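Local coordinates for glutathione S-transferase (Sulfitobacter, PDB 4GF0) that binds glutathione and, as a glutathione S-transferase homolog, probably catalyses its transfer to electrophilic substrates, at the interface of chains A and B. Residues are numbered along the deposited sequence; one frame, centred on the assembly and turned at random. Chains: chain A/B, Glutathione S-transferase.

Contact 1: the interface of chains A and B. Residues chain A 93, 96-97, 99-100; chain B 67, 70, 100.
A:Tyr100 and B:Tyr100 stack on each other at the two-fold axis of what is probably the canonical glutathione transferase dimer, a homodimeric interface that joins the C-terminal helices of one subunit to the N-terminal domain of the other. The same residue meets its own copy here, with ring centroids 3.8 Å apart and planes 10° from parallel. The overlap is offset toward the rims: CZ of B:Tyr100 sits over one face of the A:Tyr100 ring, and CZ of A:Tyr100 does the same in return, while the two side chains run at about a right angle to each other. Each phenol oxygen overhangs the rim of the partner ring on its CE2 side: OH of B:Tyr100 is 3.3 Å from CE2 of A:Tyr100. That hydroxyl also meets A:Met99 at both ends of its side chain, CB at 3.5 Å and, through the bend at chi3, the terminal methyl CE. With CG anti to the carbonyl carbon (chi1 -83° in A:Tyr100), the ring lies back along its own helix, the carbonyl O of A:Arg96 at its edge, and turns one face to the partner ring.

Beside the stack, B:Ala70 pushes its methyl against the backbone of the A helix. CB lies 3.4 Å from N of A:Ser97 and also touches CB of A:Arg96, a close fit for a small side chain. Farther along, B:Glu67 lays its aliphatic part against the same helix, with CG 3.3 Å from the carbonyl O of A:Ser97 and CB alongside CB of A:Tyr100. A water bridges the seam, 3.0 Å from the guanidinium NH1 of A:Arg96, in the plane of that group, and equally near the carbonyl O of B:Ala70.

All the A residues, and B:Tyr100, belong to helix 89-111; B:Ala70 lies in helix 68-78 of the N-terminal domain, and B:Glu67, a glutathione-pocket residue, in the loop just before it.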
# COMPACT_ATOMS: atom_id res chain seq x y z
N ALA A 93 -10.18 -5.82 -8.48
CA ALA A 93 -8.88 -5.28 -8.86
C ALA A 93 -8.94 -3.76 -8.99
O ALA A 93 -7.99 -3.05 -8.67
CB ALA A 93 -8.38 -5.93 -10.16
N ARG A 96 -8.82 -2.52 -5.52
CA ARG A 96 -7.47 -2.57 -4.97
C ARG A 96 -6.52 -1.59 -5.64
O ARG A 96 -5.57 -1.12 -5.01
CB ARG A 96 -6.89 -3.99 -4.97
CG ARG A 96 -7.57 -4.88 -3.92
CD ARG A 96 -6.80 -6.17 -3.68
NE ARG A 96 -7.61 -7.02 -2.80
CZ ARG A 96 -8.43 -7.97 -3.24
NH1 ARG A 96 -8.53 -8.23 -4.54
NH2 ARG A 96 -9.15 -8.67 -2.36
N SER A 97 -6.77 -1.27 -6.90
CA SER A 97 -5.96 -0.28 -7.59
C SER A 97 -6.11 1.05 -6.88
O SER A 97 -5.14 1.76 -6.66
CB SER A 97 -6.39 -0.12 -9.04
OG SER A 97 -5.68 0.94 -9.66
N MET A 99 -6.91 1.45 -3.77
CA MET A 99 -6.27 1.33 -2.46
C MET A 99 -4.75 1.47 -2.54
O MET A 99 -4.15 2.18 -1.76
CB MET A 99 -6.68 0.02 -1.77
CG MET A 99 -8.19 -0.05 -1.50
SD MET A 99 -8.76 -1.75 -1.22
CE MET A 99 -7.96 -2.12 0.33
N TYR A 100 -4.13 0.79 -3.50
CA TYR A 100 -2.69 0.91 -3.64
C TYR A 100 -2.27 2.30 -4.10
O TYR A 100 -1.21 2.77 -3.71
CB TYR A 100 -2.11 -0.16 -4.57
CG TYR A 100 -1.87 -1.48 -3.86
CD1 TYR A 100 -0.66 -1.72 -3.21
CD2 TYR A 100 -2.83 -2.47 -3.84
CE1 TYR A 100 -0.43 -2.92 -2.56
CE2 TYR A 100 -2.61 -3.68 -3.19
CZ TYR A 100 -1.40 -3.89 -2.56
OH TYR A 100 -1.17 -5.09 -1.93
N GLU B 67 -1.48 -0.56 -10.78
CA GLU B 67 -0.95 -0.75 -9.42
C GLU B 67 -0.51 -2.19 -9.19
O GLU B 67 -1.34 -3.10 -9.16
CB GLU B 67 -1.92 -0.31 -8.31
CG GLU B 67 -2.35 1.15 -8.39
CD GLU B 67 -1.21 2.14 -8.14
OE1 GLU B 67 -0.24 1.80 -7.43
OE2 GLU B 67 -1.30 3.27 -8.65
N ALA B 70 -2.40 -4.50 -6.77
CA ALA B 70 -3.75 -4.85 -7.19
C ALA B 70 -3.67 -5.91 -8.28
O ALA B 70 -4.47 -6.86 -8.31
CB ALA B 70 -4.48 -3.61 -7.70
N TYR B 100 1.83 -3.95 0.95
CA TYR B 100 1.58 -2.53 1.17
C TYR B 100 2.78 -1.82 1.77
O TYR B 100 2.99 -0.63 1.52
CB TYR B 100 0.35 -2.31 2.06
CG TYR B 100 -0.96 -2.39 1.30
CD1 TYR B 100 -1.47 -1.27 0.63
CD2 TYR B 100 -1.68 -3.57 1.23
CE1 TYR B 100 -2.66 -1.33 -0.08
CE2 TYR B 100 -2.89 -3.64 0.52
CZ TYR B 100 -3.37 -2.52 -0.12
OH TYR B 100 -4.57 -2.58 -0.80
O HOH W 1 -7.14 -7.31 -7.00

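Contact 2: the interface of chains A and B. Residues chain A 119-122, 125; chain B 128-129, 132.
B:Asp128 plants its carboxylate in the loop at A:Lys121 and A:Gln122, just ahead of helix 123-148 of the other subunit in this glutathione transferase dimer, and also reaches A:Ser125 in that helix's first turn. OD2 is gripped from both sides: the backbone N of A:Gln122 approaches its syn lone pair at 2.7 Å, and the hydroxyl OG of A:Ser125 donates to the anti one, also at 2.7 Å. OD1 takes the backbone N of A:Lys121 at 2.9 Å, on the syn side but 23° out of the carboxylate plane. The side chain reaches the loop because CG stands anti to the backbone N (chi1 -165°). The cluster of donors, near a helix start, would probably stabilise the negative charge.

Within chain B, B:Gln132 folds back, bent at chi2 (-51°), and its amide NE2 meets OD1 of B:Asp128 nearly along the C-O axis at 3.0 Å. NE2 also bonds the carbonyl O of B:Asp128, so the amide bridges that residue's carboxylate and backbone, though both bonds are bent. With an alanine in place of B:Asp128, the backbone N-H groups of A:Lys121 and A:Gln122 and the hydroxyl of A:Ser125 would probably lose their shared acceptor, and the B:Gln132 amide would be likely to turn more freely.

Around this core the contact is mostly van der Waals: CG of B:Gln132 lies 3.3 Å from the carbonyl O of A:Trp119. CB of A:Ala120 rests beside the carboxylate, 3.5 Å from OD2 of B:Asp128. The methylenes of A:Lys121 slant across the B:Gln132 amide, CD to CD at 3.6 Å. The looser part is at A:Trp119, where a water joins its carbonyl O, at 2.7 Å, to that of B:Met129.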
# COMPACT_ATOMS: atom_id res chain seq x y z
N TRP A 119 12.70 11.33 4.70
CA TRP A 119 13.45 11.23 3.46
C TRP A 119 14.54 12.28 3.30
O TRP A 119 15.32 12.23 2.35
CB TRP A 119 12.50 11.31 2.25
CG TRP A 119 11.39 10.32 2.31
CD1 TRP A 119 11.47 8.99 2.05
CD2 TRP A 119 10.01 10.59 2.65
NE1 TRP A 119 10.23 8.40 2.22
CE2 TRP A 119 9.33 9.36 2.57
CE3 TRP A 119 9.31 11.74 3.00
CZ2 TRP A 119 7.95 9.25 2.85
CZ3 TRP A 119 7.96 11.63 3.27
CH2 TRP A 119 7.29 10.39 3.20
N ALA A 120 14.59 13.24 4.22
CA ALA A 120 15.54 14.35 4.15
C ALA A 120 15.95 14.78 5.56
O ALA A 120 15.29 14.41 6.53
CB ALA A 120 14.94 15.54 3.40
N LYS A 121 17.02 15.56 5.65
CA LYS A 121 17.54 15.99 6.94
C LYS A 121 17.51 17.50 7.15
O LYS A 121 17.44 17.97 8.28
CB LYS A 121 18.96 15.47 7.14
CG LYS A 121 19.02 14.10 7.80
CD LYS A 121 20.39 13.46 7.64
CE LYS A 121 20.41 12.04 8.21
NZ LYS A 121 20.46 12.00 9.69
N GLN A 122 17.55 18.26 6.05
CA GLN A 122 17.67 19.71 6.15
C GLN A 122 16.33 20.44 6.26
O GLN A 122 15.34 20.07 5.61
CB GLN A 122 18.48 20.27 4.98
CG GLN A 122 19.82 19.59 4.79
CD GLN A 122 20.69 19.66 6.03
OE1 GLN A 122 20.65 20.65 6.77
NE2 GLN A 122 21.48 18.62 6.27
N SER A 125 14.93 21.68 3.10
CA SER A 125 14.28 20.61 2.35
C SER A 125 12.86 20.38 2.86
O SER A 125 11.94 20.12 2.08
CB SER A 125 15.07 19.30 2.45
OG SER A 125 16.37 19.46 1.89
N ASP B 128 19.87 16.56 -0.71
CA ASP B 128 19.49 16.05 0.61
C ASP B 128 18.83 14.67 0.48
O ASP B 128 19.24 13.71 1.15
CB ASP B 128 18.53 17.04 1.27
CG ASP B 128 18.34 16.79 2.77
OD1 ASP B 128 18.80 15.76 3.31
OD2 ASP B 128 17.70 17.65 3.41
N MET B 129 17.82 14.56 -0.38
CA MET B 129 17.14 13.28 -0.61
C MET B 129 18.09 12.19 -1.06
O MET B 129 18.07 11.08 -0.52
CB MET B 129 16.04 13.44 -1.67
CG MET B 129 14.81 14.20 -1.21
SD MET B 129 13.73 14.45 -2.63
CE MET B 129 12.37 15.34 -1.88
N GLN B 132 20.22 10.58 1.57
CA GLN B 132 19.55 9.76 2.59
C GLN B 132 19.22 8.36 2.09
O GLN B 132 18.96 7.46 2.90
CB GLN B 132 18.27 10.42 3.08
CG GLN B 132 18.42 11.89 3.44
CD GLN B 132 19.57 12.14 4.39
OE1 GLN B 132 19.85 11.32 5.26
NE2 GLN B 132 20.24 13.28 4.23
O HOH W 2 15.64 10.28 0.50

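Contacts 1 and 2 lie about 28 Å apart, measured between the centres of their C-alpha atoms, along one two-fold interface, and they share no residue. Contact 1 straddles the symmetry axis at helix 89-111, whereas contact 2 lies off it, where the loop before helix 123-148 in one chain meets that helix in the other. The symmetry gives contact 2 a twin with the chains exchanged, so apolar packing near the axis is flanked by polar anchors. Contacts so far apart would probably resist rocking of one subunit on the other, while contact 1 also brings the partner close to the glutathione pocket through B:Glu67.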